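PDB 6IKX: UTP--glucose-1-phosphate uridylyltransferase from Acinetobacter baumannii, which catalyses the transfer of a uridylyl group from UTP to alpha-D-glucose 1-phosphate, yielding UDP-glucose and diphosphate. Local coordinates for residues S22-M27 with S57-I62; P34-V39 with N64-N69; A156-E161 with D244-Y249; V174-S179 with A200-S205. The protein carries 1 engineered substitution. All coordinates share one frame; numbering follows the deposited sequence.

How the interactions relate
The four contacts fall into two pairs on opposite sides of the chain's centre, all within one nucleotidyltransferase domain of the GT-A clan. Interactions 1 and 2 share helix 60-65, alternate along the sequence, touch through E26 and P34-I36, and both lie beside a second subunit; their centres are 10 Å apart. Interactions 3 and 4 follow later in the chain. Their centres are 11 Å apart and they meet where strand 156-162 neighbours strand 204-207, interaction 4 closing a shorter loop within the span of interaction 3. Between the pairs, centres are about 29 to 35 Å apart: the first pair lies at the loop with UTP-binding K25, the second in the part of the mixed sheet near UDP-glucose-binding V206.

Interaction 1: S22-M27 with S57-I62; sequences SIPKEM and SSKASI
The P24-K25 pair of the sugar-nucleotide pyrophosphorylase signature, in the loop that follows strand 4-8, faces K59, in the turn that leads into helix 60-65, and E26 joins the two lysines. K25 is one of the residues that contact UTP and UDP-glucose, so the example illustrates how a second-shell carboxylate can position a first-shell binder. A bend at chi2 of E26 (85°) places CD so that the carboxylate faces both ammonium groups, one oxygen to each: OE1 accepts from K59 NZ at 2.8 Å and OE2 from K25 NZ at 2.7 Å. Both oxygens are approached on their syn side, K59 nearer the carboxylate plane (17° out) than K25 (31°). K59 NZ also donates to V9 O, and a water accepts from K25 N and, weakly, from K59 NZ. The aliphatic part of K59 slides past the ring of P24 in the opposite direction, with K59 CD 3.5 Å from P24 CG, and P24 CD lies 3.2 Å from S61 OG. Beside them I62 CD1 rests on E26 CB at 3.6 Å, and I62 CG1 lies near P24 CB and M27 CG. I23 of the second subunit packs on S61. With K25 NZ and K59 NZ only 3.4 Å apart, the shared carboxylate probably offsets their repulsion and ties the substrate-binding lysine to the turn before the helix.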
loop_
_atom_site.group_PDB
_atom_site.type_symbol
_atom_site.label_atom_id
_atom_site.label_comp_id
_atom_site.label_asym_id
_atom_site.label_seq_id
_atom_site.Cartn_x
_atom_site.Cartn_y
_atom_site.Cartn_z
ATOM N N SER A 22 0.266 6.076 -10.996
ATOM C CA SER A 22 0.161 5.719 -9.561
ATOM C C SER A 22 -1.014 4.789 -9.300
ATOM O O SER A 22 -1.183 4.485 -8.167
ATOM C CB SER A 22 0.135 6.954 -8.732
ATOM O OG SER A 22 1.147 7.826 -9.216
ATOM N N ILE A 23 -1.730 4.294 -10.323
ATOM C CA ILE A 23 -2.710 3.192 -10.136
ATOM C C ILE A 23 -2.479 2.179 -11.242
ATOM O O ILE A 23 -2.088 2.514 -12.344
ATOM C CB ILE A 23 -4.192 3.666 -10.166
ATOM C CG1 ILE A 23 -4.579 4.228 -11.537
ATOM C CG2 ILE A 23 -4.490 4.630 -9.033
ATOM C CD1 ILE A 23 -6.035 4.602 -11.686
ATOM N N PRO A 24 -2.861 0.912 -11.052
ATOM C CA PRO A 24 -2.771 -0.034 -12.157
ATOM C C PRO A 24 -3.493 0.430 -13.426
ATOM O O PRO A 24 -4.566 0.991 -13.319
ATOM C CB PRO A 24 -3.369 -1.279 -11.495
ATOM C CG PRO A 24 -2.946 -1.165 -10.050
ATOM C CD PRO A 24 -3.204 0.300 -9.764
ATOM N N LYS A 25 -2.919 0.162 -14.601
ATOM C CA LYS A 25 -3.660 0.317 -15.895
ATOM C C LYS A 25 -4.993 -0.437 -15.782
ATOM O O LYS A 25 -5.979 0.067 -16.297
ATOM C CB LYS A 25 -2.885 -0.188 -17.118
ATOM C CG LYS A 25 -2.366 -1.625 -17.011
ATOM C CD LYS A 25 -1.235 -2.034 -17.986
ATOM C CE LYS A 25 -0.070 -2.741 -17.293
ATOM N NZ LYS A 25 -0.292 -4.195 -17.030
ATOM N N GLU A 26 -5.016 -1.590 -15.104
ATOM C CA GLU A 26 -6.207 -2.468 -14.997
ATOM C C GLU A 26 -7.305 -1.760 -14.202
ATOM O O GLU A 26 -8.454 -2.134 -14.387
ATOM C CB GLU A 26 -5.821 -3.791 -14.344
ATOM C CG GLU A 26 -4.850 -4.605 -15.192
ATOM C CD GLU A 26 -3.370 -4.254 -15.030
ATOM O OE1 GLU A 26 -3.018 -3.280 -14.259
ATOM O OE2 GLU A 26 -2.553 -4.951 -15.662
ATOM N N MET A 27 -6.949 -0.752 -13.382
ATOM C CA MET A 27 -7.869 -0.049 -12.439
ATOM C C MET A 27 -8.371 1.267 -13.042
ATOM O O MET A 27 -9.090 2.035 -12.370
ATOM C CB MET A 27 -7.201 0.178 -11.078
ATOM C CG MET A 27 -7.050 -1.120 -10.301
ATOM S SD MET A 27 -8.625 -2.045 -10.231
ATOM C CE MET A 27 -9.377 -1.065 -8.941
ATOM N N SER A 57 4.028 -6.113 -7.390
ATOM C CA SER A 57 4.025 -5.494 -6.037
ATOM C C SER A 57 3.298 -4.139 -6.022
ATOM O O SER A 57 2.892 -3.743 -4.948
ATOM C CB SER A 57 5.448 -5.353 -5.516
ATOM O OG SER A 57 6.175 -4.463 -6.350
ATOM N N SER A 58 3.117 -3.458 -7.141
ATOM C CA SER A 58 2.392 -2.149 -7.186
ATOM C C SER A 58 0.878 -2.314 -7.418
ATOM O O SER A 58 0.214 -1.314 -7.485
ATOM C CB SER A 58 2.969 -1.240 -8.252
ATOM O OG SER A 58 2.577 -1.685 -9.542
ATOM N N LYS A 59 0.344 -3.526 -7.548
ATOM C CA LYS A 59 -1.021 -3.774 -8.096
ATOM C C LYS A 59 -2.000 -4.344 -7.037
ATOM O O LYS A 59 -2.931 -5.123 -7.455
ATOM C CB LYS A 59 -0.951 -4.804 -9.233
ATOM C CG LYS A 59 -0.029 -4.497 -10.408
ATOM C CD LYS A 59 -0.415 -3.305 -11.257
ATOM C CE LYS A 59 0.417 -3.186 -12.509
ATOM N NZ LYS A 59 -0.336 -3.620 -13.707
ATOM N N ALA A 60 -1.831 -4.006 -5.740
ATOM C CA ALA A 60 -2.712 -4.439 -4.631
ATOM C C ALA A 60 -4.157 -4.018 -4.923
ATOM O O ALA A 60 -5.049 -4.780 -4.620
ATOM C CB ALA A 60 -2.263 -3.859 -3.334
ATOM N N SER A 61 -4.389 -2.855 -5.520
ATOM C CA SER A 61 -5.766 -2.346 -5.697
ATOM C C SER A 61 -6.565 -3.298 -6.605
ATOM O O SER A 61 -7.805 -3.286 -6.540
ATOM C CB SER A 61 -5.749 -0.940 -6.209
ATOM O OG SER A 61 -5.219 -0.884 -7.514
ATOM N N ILE A 62 -5.906 -4.093 -7.441
ATOM C CA ILE A 62 -6.623 -5.105 -8.272
ATOM C C ILE A 62 -7.163 -6.210 -7.350
ATOM O O ILE A 62 -8.303 -6.609 -7.512
ATOM C CB ILE A 62 -5.720 -5.682 -9.386
ATOM C CG1 ILE A 62 -5.096 -4.599 -10.278
ATOM C CG2 ILE A 62 -6.515 -6.684 -10.211
ATOM C CD1 ILE A 62 -4.228 -5.138 -11.417
HETATM O O HOH W 1 -0.192 -0.429 -14.756
#

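Interaction 2: P34-V39 with N64-N69; sequences PAIEYV and NYFDRN
In both E37 and Y65 CG stands anti to the backbone N (chi1 -156° and -168°), and the extended glutamate chain carries its carboxylate to the far end of the tyrosine ring, where Y65 OH donates to E37 OE1. The bond is very short at 2.5 Å, a length to be read with some reserve. The two side chains cross at about a right angle, with OE1 at the ring edge, near its plane. P34 comes to the same ring differently: its CG sits over one face, 3.6 Å from the centroid and 15° off the normal, a CH-pi contact, and P34 CD lies 3.5 Å from Y65 OH. F66 follows with a looser approach, its CE2 reaching I36 CG2 at 4.1 Å while E37 CA lies at its edge. Within the pair of aromatics, Y65 CD2 stands over a face of F66, offset toward the rim. The contact thereby joins the beginning of helix 35-44 to the end of helix 60-65. Assembly contacts continue from the second segment: S22 of the second subunit packs on Y65, and R102 of the third subunit forms a salt bridge with D67 and a hydrogen bond with N64 OD1. Since E37 OE2 also forms salt bridges with R33 and R41, nearby positive charge probably favours an ionised carboxylate, which would make OE1 a stronger acceptor for a phenol gripped at both face and tip.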
loop_
_atom_site.group_PDB
_atom_site.type_symbol
_atom_site.label_atom_id
_atom_site.label_comp_id
_atom_site.label_asym_id
_atom_site.label_seq_id
_atom_site.Cartn_x
_atom_site.Cartn_y
_atom_site.Cartn_z
ATOM N N PRO A 34 -13.538 -0.194 -12.904
ATOM C CA PRO A 34 -12.228 -0.421 -13.521
ATOM C C PRO A 34 -12.299 -1.432 -14.691
ATOM O O PRO A 34 -13.172 -2.313 -14.720
ATOM C CB PRO A 34 -11.422 -0.930 -12.307
ATOM C CG PRO A 34 -12.463 -1.684 -11.519
ATOM C CD PRO A 34 -13.617 -0.704 -11.535
ATOM N N ALA A 35 -11.398 -1.270 -15.662
ATOM C CA ALA A 35 -11.336 -2.051 -16.921
ATOM C C ALA A 35 -11.349 -3.557 -16.584
ATOM O O ALA A 35 -12.022 -4.324 -17.279
ATOM C CB ALA A 35 -10.100 -1.628 -17.698
ATOM N N ILE A 36 -10.616 -3.957 -15.543
ATOM C CA ILE A 36 -10.390 -5.380 -15.156
ATOM C C ILE A 36 -11.746 -6.025 -14.892
ATOM O O ILE A 36 -11.847 -7.237 -15.098
ATOM C CB ILE A 36 -9.438 -5.512 -13.939
ATOM C CG1 ILE A 36 -8.942 -6.942 -13.737
ATOM C CG2 ILE A 36 -10.083 -5.013 -12.646
ATOM C CD1 ILE A 36 -8.111 -7.508 -14.839
ATOM N N GLU A 37 -12.722 -5.275 -14.378
ATOM C CA GLU A 37 -14.020 -5.875 -14.003
ATOM C C GLU A 37 -14.636 -6.535 -15.230
ATOM O O GLU A 37 -15.325 -7.568 -15.093
ATOM C CB GLU A 37 -15.062 -4.898 -13.476
ATOM C CG GLU A 37 -16.059 -5.634 -12.597
ATOM C CD GLU A 37 -17.333 -4.900 -12.246
ATOM O OE1 GLU A 37 -17.336 -4.291 -11.194
ATOM O OE2 GLU A 37 -18.330 -4.982 -13.017
ATOM N N TYR A 38 -14.411 -5.939 -16.385
ATOM C CA TYR A 38 -15.079 -6.327 -17.650
ATOM C C TYR A 38 -14.488 -7.652 -18.145
ATOM O O TYR A 38 -15.214 -8.421 -18.792
ATOM C CB TYR A 38 -14.881 -5.244 -18.698
ATOM C CG TYR A 38 -15.675 -3.982 -18.497
ATOM C CD1 TYR A 38 -15.143 -2.925 -17.779
ATOM C CD2 TYR A 38 -16.902 -3.808 -19.122
ATOM C CE1 TYR A 38 -15.850 -1.752 -17.606
ATOM C CE2 TYR A 38 -17.611 -2.627 -18.978
ATOM C CZ TYR A 38 -17.081 -1.600 -18.216
ATOM O OH TYR A 38 -17.751 -0.423 -18.085
ATOM N N VAL A 39 -13.199 -7.863 -17.850
ATOM C CA VAL A 39 -12.369 -9.016 -18.294
ATOM C C VAL A 39 -12.687 -10.181 -17.359
ATOM O O VAL A 39 -12.769 -11.353 -17.832
ATOM C CB VAL A 39 -10.872 -8.660 -18.275
ATOM C CG1 VAL A 39 -10.014 -9.801 -18.757
ATOM C CG2 VAL A 39 -10.584 -7.437 -19.117
ATOM N N ASN A 64 -7.669 -5.972 -4.244
ATOM C CA ASN A 64 -8.557 -5.335 -3.242
ATOM C C ASN A 64 -9.957 -5.164 -3.866
ATOM O O ASN A 64 -10.947 -5.347 -3.137
ATOM C CB ASN A 64 -7.923 -4.069 -2.676
ATOM C CG ASN A 64 -6.756 -4.379 -1.762
ATOM O OD1 ASN A 64 -6.675 -5.473 -1.212
ATOM N ND2 ASN A 64 -5.868 -3.411 -1.568
ATOM N N TYR A 65 -10.027 -4.960 -5.172
ATOM C CA TYR A 65 -11.293 -4.814 -5.916
ATOM C C TYR A 65 -12.141 -6.090 -5.755
ATOM O O TYR A 65 -13.392 -5.952 -5.757
ATOM C CB TYR A 65 -11.018 -4.391 -7.366
ATOM C CG TYR A 65 -12.273 -3.947 -8.081
ATOM C CD1 TYR A 65 -12.830 -2.712 -7.817
ATOM C CD2 TYR A 65 -12.969 -4.824 -8.913
ATOM C CE1 TYR A 65 -14.029 -2.328 -8.401
ATOM C CE2 TYR A 65 -14.163 -4.461 -9.512
ATOM C CZ TYR A 65 -14.687 -3.211 -9.245
ATOM O OH TYR A 65 -15.830 -2.831 -9.839
ATOM N N PHE A 66 -11.537 -7.282 -5.622
ATOM C CA PHE A 66 -12.306 -8.564 -5.634
ATOM C C PHE A 66 -12.415 -9.125 -4.218
ATOM O O PHE A 66 -12.921 -10.240 -4.101
ATOM C CB PHE A 66 -11.711 -9.558 -6.632
ATOM C CG PHE A 66 -11.823 -9.065 -8.055
ATOM C CD1 PHE A 66 -13.028 -9.128 -8.733
ATOM C CD2 PHE A 66 -10.757 -8.452 -8.683
ATOM C CE1 PHE A 66 -13.167 -8.610 -10.008
ATOM C CE2 PHE A 66 -10.874 -7.984 -9.978
ATOM C CZ PHE A 66 -12.082 -8.049 -10.638
ATOM N N ASP A 67 -11.916 -8.384 -3.223
ATOM C CA ASP A 67 -11.959 -8.665 -1.768
ATOM C C ASP A 67 -13.017 -7.761 -1.095
ATOM O O ASP A 67 -13.540 -6.833 -1.728
ATOM C CB ASP A 67 -10.608 -8.436 -1.089
ATOM C CG ASP A 67 -10.443 -9.246 0.196
ATOM O OD1 ASP A 67 -11.438 -9.862 0.611
ATOM O OD2 ASP A 67 -9.352 -9.214 0.823
ATOM N N ARG A 68 -13.346 -8.037 0.157
ATOM C CA ARG A 68 -14.242 -7.174 0.959
ATOM C C ARG A 68 -13.419 -6.068 1.622
ATOM O O ARG A 68 -12.217 -6.229 1.865
ATOM C CB ARG A 68 -15.062 -8.048 1.911
ATOM C CG ARG A 68 -16.234 -8.659 1.161
ATOM C CD ARG A 68 -16.871 -9.861 1.808
ATOM N NE ARG A 68 -17.756 -9.485 2.893
ATOM C CZ ARG A 68 -18.780 -8.663 2.773
ATOM N NH1 ARG A 68 -19.047 -8.074 1.622
ATOM N NH2 ARG A 68 -19.500 -8.381 3.830
ATOM N N ASN A 69 -14.076 -4.954 1.861
ATOM C CA ASN A 69 -13.479 -3.751 2.468
ATOM C C ASN A 69 -14.317 -3.377 3.711
ATOM O O ASN A 69 -15.451 -2.907 3.567
ATOM C CB ASN A 69 -13.371 -2.683 1.379
ATOM C CG ASN A 69 -12.900 -1.357 1.918
ATOM O OD1 ASN A 69 -12.629 -0.451 1.139
ATOM N ND2 ASN A 69 -12.797 -1.238 3.236
#

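Interaction 3: A156-E161 with D244-Y249; sequences AQIMVE and DTVEAY
Q157 and E247 lie side by side on parallel neighbouring strands, pointing the same way, and the glutamine can be followed outward. Its CB leaves the sheet on the face that also carries M159, E247 and Y249, where helix 142-153 packs. CG sits beside the backbone N, and a turn at chi2 (-68°) swings Q157 CD back to 3.7 Å from E247 OE1. At the tip the amide divides its work. Q157 NE2 donates to E247 OE1 at 2.9 Å along a nearly straight bond (174°) that comes from above the carboxylate plane, and it also donates to A155 O; Q157 OE1 lies 3.7 Å from Y249 CB and is bonded to S185 OG. The backbones form a parallel ladder, with I158 bonded through N to E247 O (3.0 Å) and through O to Y249 N. The opposite face is apolar: I158 CD1 meets V246 CG1 at 3.6 Å, close to UDP-glucose-binding V206. E247 OE2 is held by R149 and Y249 OH by D142, so the polar groups on the helix-facing side of this mixed central sheet are buried yet matched, and they bind strand to strand and sheet to helix.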
loop_
_atom_site.group_PDB
_atom_site.type_symbol
_atom_site.label_atom_id
_atom_site.label_comp_id
_atom_site.label_asym_id
_atom_site.label_seq_id
_atom_site.Cartn_x
_atom_site.Cartn_y
_atom_site.Cartn_z
ATOM N N ALA A 156 -5.374 -26.226 -29.388
ATOM C CA ALA A 156 -5.184 -24.909 -28.745
ATOM C C ALA A 156 -5.912 -23.875 -29.610
ATOM O O ALA A 156 -6.031 -24.100 -30.818
ATOM C CB ALA A 156 -3.728 -24.591 -28.556
ATOM N N GLN A 157 -6.461 -22.853 -28.970
ATOM C CA GLN A 157 -7.234 -21.774 -29.618
ATOM C C GLN A 157 -6.489 -20.455 -29.392
ATOM O O GLN A 157 -6.028 -20.186 -28.242
ATOM C CB GLN A 157 -8.670 -21.764 -29.078
ATOM C CG GLN A 157 -9.403 -23.105 -29.218
ATOM C CD GLN A 157 -9.720 -23.501 -30.649
ATOM O OE1 GLN A 157 -10.311 -22.730 -31.428
ATOM N NE2 GLN A 157 -9.312 -24.714 -31.020
ATOM N N ILE A 158 -6.321 -19.706 -30.475
ATOM C CA ILE A 158 -5.844 -18.295 -30.485
ATOM C C ILE A 158 -6.985 -17.439 -31.046
ATOM O O ILE A 158 -7.378 -17.616 -32.218
ATOM C CB ILE A 158 -4.534 -18.151 -31.272
ATOM C CG1 ILE A 158 -3.320 -18.650 -30.489
ATOM C CG2 ILE A 158 -4.315 -16.722 -31.698
ATOM C CD1 ILE A 158 -3.245 -20.132 -30.284
ATOM N N MET A 159 -7.555 -16.567 -30.223
ATOM C CA MET A 159 -8.633 -15.667 -30.707
ATOM C C MET A 159 -8.003 -14.634 -31.660
ATOM O O MET A 159 -6.904 -14.125 -31.345
ATOM C CB MET A 159 -9.373 -14.994 -29.544
ATOM C CG MET A 159 -10.590 -14.181 -30.001
ATOM S SD MET A 159 -11.594 -13.457 -28.690
ATOM C CE MET A 159 -11.948 -14.908 -27.703
ATOM N N VAL A 160 -8.654 -14.399 -32.804
ATOM C CA VAL A 160 -8.226 -13.436 -33.864
ATOM C C VAL A 160 -9.436 -12.626 -34.331
ATOM O O VAL A 160 -10.584 -13.051 -34.101
ATOM C CB VAL A 160 -7.562 -14.135 -35.066
ATOM C CG1 VAL A 160 -6.321 -14.903 -34.653
ATOM C CG2 VAL A 160 -8.513 -15.052 -35.827
ATOM N N GLU A 161 -9.191 -11.501 -34.990
ATOM C CA GLU A 161 -10.282 -10.647 -35.523
ATOM C C GLU A 161 -9.807 -9.960 -36.805
ATOM O O GLU A 161 -8.669 -9.445 -36.815
ATOM C CB GLU A 161 -10.742 -9.715 -34.409
ATOM C CG GLU A 161 -10.516 -8.261 -34.665
ATOM C CD GLU A 161 -11.024 -7.411 -33.527
ATOM O OE1 GLU A 161 -12.262 -7.179 -33.435
ATOM O OE2 GLU A 161 -10.179 -7.030 -32.714
ATOM N N ASP A 244 0.971 -30.990 -31.853
ATOM C CA ASP A 244 -0.438 -30.621 -31.597
ATOM C C ASP A 244 -0.928 -29.706 -32.712
ATOM O O ASP A 244 -0.127 -29.017 -33.335
ATOM C CB ASP A 244 -0.631 -30.059 -30.181
ATOM C CG ASP A 244 -0.385 -31.032 -29.019
ATOM O OD1 ASP A 244 0.781 -31.304 -28.709
ATOM O OD2 ASP A 244 -1.358 -31.486 -28.392
ATOM N N THR A 245 -2.208 -29.826 -33.026
ATOM C CA THR A 245 -2.963 -28.853 -33.833
ATOM C C THR A 245 -3.110 -27.607 -32.964
ATOM O O THR A 245 -3.235 -27.738 -31.731
ATOM C CB THR A 245 -4.330 -29.402 -34.273
ATOM O OG1 THR A 245 -4.081 -30.677 -34.869
ATOM C CG2 THR A 245 -5.066 -28.482 -35.227
ATOM N N VAL A 246 -3.017 -26.457 -33.612
ATOM C CA VAL A 246 -3.315 -25.119 -33.059
ATOM C C VAL A 246 -4.300 -24.488 -34.054
ATOM O O VAL A 246 -4.067 -24.574 -35.250
ATOM C CB VAL A 246 -1.999 -24.339 -32.900
ATOM C CG1 VAL A 246 -2.170 -23.057 -32.100
ATOM C CG2 VAL A 246 -0.928 -25.223 -32.281
ATOM N N GLU A 247 -5.405 -23.953 -33.573
ATOM C CA GLU A 247 -6.435 -23.340 -34.427
ATOM C C GLU A 247 -6.595 -21.867 -34.054
ATOM O O GLU A 247 -6.382 -21.464 -32.892
ATOM C CB GLU A 247 -7.779 -24.021 -34.245
ATOM C CG GLU A 247 -7.772 -25.483 -34.625
ATOM C CD GLU A 247 -9.124 -26.141 -34.445
ATOM O OE1 GLU A 247 -9.977 -25.582 -33.715
ATOM O OE2 GLU A 247 -9.335 -27.174 -35.065
ATOM N N ALA A 248 -6.963 -21.100 -35.049
ATOM C CA ALA A 248 -7.312 -19.684 -34.943
ATOM C C ALA A 248 -8.837 -19.619 -34.930
ATOM O O ALA A 248 -9.469 -20.175 -35.840
ATOM C CB ALA A 248 -6.667 -18.953 -36.090
ATOM N N TYR A 249 -9.378 -19.072 -33.845
ATOM C CA TYR A 249 -10.818 -18.882 -33.573
ATOM C C TYR A 249 -11.120 -17.411 -33.840
ATOM O O TYR A 249 -10.529 -16.551 -33.163
ATOM C CB TYR A 249 -11.194 -19.255 -32.126
ATOM C CG TYR A 249 -12.554 -18.717 -31.762
ATOM C CD1 TYR A 249 -13.714 -19.365 -32.146
ATOM C CD2 TYR A 249 -12.672 -17.464 -31.184
ATOM C CE1 TYR A 249 -14.959 -18.817 -31.886
ATOM C CE2 TYR A 249 -13.903 -16.885 -30.956
ATOM C CZ TYR A 249 -15.052 -17.566 -31.296
ATOM O OH TYR A 249 -16.246 -16.976 -31.029
#

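Interaction 4: V174-S179 with A200-S205; sequences VDVAQS and APSNLS
Two side-chain pairs set the geometry here: V174 and L204 cross obliquely, whereas D175 and P201 meet at about a right angle. The first of these approaches brings V174 CG2 to 3.6 Å from L204 CB. Farther out along the leucine, and from a different direction, S179 sets its OG 3.5 Å from both L204 CD1 and L204 CD2, a polar atom in van der Waals contact with methyls. D175 OD1 lies 3.7 Å from P201 CB. S202 provides the side-chain hydrogen bond across the contact. Its OG, placed between the backbone N and the carbonyl carbon (chi1 79°), donates to V174 O at 2.8 Å, in the carbonyl plane, and accepts from L204 N in an ST turn. V174 N in turn donates to L204 O at 3.0 Å. The segments bring strand 172-175 and the turn after it against the approach to strand 204-207, with V160 of strand 156-162 packing on both V174 and L204 and UDP-glucose-binding V206 beside V174. One hydroxyl thus shapes the approach to strand 204-207 and links it to V174, while both polar backbone atoms of V174 find partners in a partly buried junction.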
loop_
_atom_site.group_PDB
_atom_site.type_symbol
_atom_site.label_atom_id
_atom_site.label_comp_id
_atom_site.label_asym_id
_atom_site.label_seq_id
_atom_site.Cartn_x
_atom_site.Cartn_y
_atom_site.Cartn_z
ATOM N N VAL A 174 -2.025 -14.060 -37.895
ATOM C CA VAL A 174 -1.897 -15.547 -37.985
ATOM C C VAL A 174 -1.747 -15.967 -39.450
ATOM O O VAL A 174 -2.337 -15.357 -40.349
ATOM C CB VAL A 174 -3.052 -16.292 -37.299
ATOM C CG1 VAL A 174 -2.977 -16.110 -35.797
ATOM C CG2 VAL A 174 -4.423 -15.904 -37.834
ATOM N N ASP A 175 -0.943 -17.000 -39.633
ATOM C CA ASP A 175 -0.817 -17.846 -40.843
ATOM C C ASP A 175 -1.965 -18.870 -40.878
ATOM O O ASP A 175 -1.903 -19.869 -40.154
ATOM C CB ASP A 175 0.559 -18.518 -40.781
ATOM C CG ASP A 175 1.022 -19.138 -42.077
ATOM O OD1 ASP A 175 0.552 -18.665 -43.102
ATOM O OD2 ASP A 175 1.860 -20.084 -42.026
ATOM N N VAL A 176 -2.976 -18.663 -41.708
ATOM C CA VAL A 176 -3.998 -19.702 -42.010
ATOM C C VAL A 176 -4.128 -19.863 -43.532
ATOM O O VAL A 176 -3.720 -18.963 -44.232
ATOM C CB VAL A 176 -5.323 -19.347 -41.314
ATOM C CG1 VAL A 176 -5.160 -19.495 -39.811
ATOM C CG2 VAL A 176 -5.825 -17.962 -41.666
ATOM N N ALA A 177 -4.639 -20.991 -44.031
ATOM C CA ALA A 177 -4.885 -21.209 -45.480
ATOM C C ALA A 177 -5.950 -20.206 -45.941
ATOM O O ALA A 177 -5.601 -19.297 -46.688
ATOM C CB ALA A 177 -5.293 -22.632 -45.749
ATOM N N GLN A 178 -7.197 -20.363 -45.503
ATOM C CA GLN A 178 -8.250 -19.318 -45.619
ATOM C C GLN A 178 -8.520 -18.761 -44.220
ATOM O O GLN A 178 -7.891 -19.213 -43.255
ATOM C CB GLN A 178 -9.572 -19.802 -46.246
ATOM C CG GLN A 178 -9.773 -21.317 -46.338
ATOM C CD GLN A 178 -9.102 -21.922 -47.551
ATOM O OE1 GLN A 178 -8.819 -21.234 -48.537
ATOM N NE2 GLN A 178 -8.836 -23.221 -47.490
ATOM N N SER A 179 -9.414 -17.783 -44.148
ATOM C CA SER A 179 -9.996 -17.240 -42.903
ATOM C C SER A 179 -11.228 -18.071 -42.561
ATOM O O SER A 179 -12.007 -18.415 -43.439
ATOM C CB SER A 179 -10.306 -15.777 -43.090
ATOM O OG SER A 179 -11.032 -15.264 -41.985
ATOM N N ALA A 200 1.229 -9.715 -45.628
ATOM C CA ALA A 200 0.561 -10.335 -44.454
ATOM C C ALA A 200 -0.042 -11.682 -44.846
ATOM O O ALA A 200 -0.734 -11.785 -45.859
ATOM C CB ALA A 200 -0.498 -9.419 -43.878
ATOM N N PRO A 201 0.214 -12.755 -44.060
ATOM C CA PRO A 201 -0.338 -14.080 -44.346
ATOM C C PRO A 201 -1.867 -14.150 -44.342
ATOM O O PRO A 201 -2.360 -15.086 -44.903
ATOM C CB PRO A 201 0.147 -15.004 -43.228
ATOM C CG PRO A 201 1.017 -14.148 -42.316
ATOM C CD PRO A 201 1.134 -12.763 -42.918
ATOM N N SER A 202 -2.524 -13.193 -43.679
ATOM C CA SER A 202 -3.997 -13.016 -43.595
ATOM C C SER A 202 -4.304 -11.598 -43.088
ATOM O O SER A 202 -3.349 -10.829 -42.858
ATOM C CB SER A 202 -4.609 -14.055 -42.695
ATOM O OG SER A 202 -4.428 -13.724 -41.327
ATOM N N ASN A 203 -5.584 -11.274 -42.875
ATOM C CA ASN A 203 -5.996 -10.014 -42.200
ATOM C C ASN A 203 -6.501 -10.323 -40.778
ATOM O O ASN A 203 -7.261 -9.492 -40.217
ATOM C CB ASN A 203 -7.054 -9.280 -43.020
ATOM C CG ASN A 203 -8.367 -10.022 -43.012
ATOM O OD1 ASN A 203 -8.402 -11.214 -42.716
ATOM N ND2 ASN A 203 -9.443 -9.323 -43.310
ATOM N N LEU A 204 -6.081 -11.461 -40.211
ATOM C CA LEU A 204 -6.578 -12.010 -38.916
ATOM C C LEU A 204 -5.567 -11.694 -37.793
ATOM O O LEU A 204 -4.464 -12.313 -37.776
ATOM C CB LEU A 204 -6.844 -13.522 -39.055
ATOM C CG LEU A 204 -7.985 -13.946 -40.002
ATOM C CD1 LEU A 204 -8.325 -15.420 -39.829
ATOM C CD2 LEU A 204 -9.257 -13.121 -39.817
ATOM N N SER A 205 -5.941 -10.782 -36.871
ATOM C CA SER A 205 -5.056 -10.243 -35.797
ATOM C C SER A 205 -5.248 -11.034 -34.498
ATOM O O SER A 205 -6.379 -11.368 -34.194
ATOM C CB SER A 205 -5.288 -8.774 -35.576
ATOM O OG SER A 205 -6.421 -8.537 -34.750
#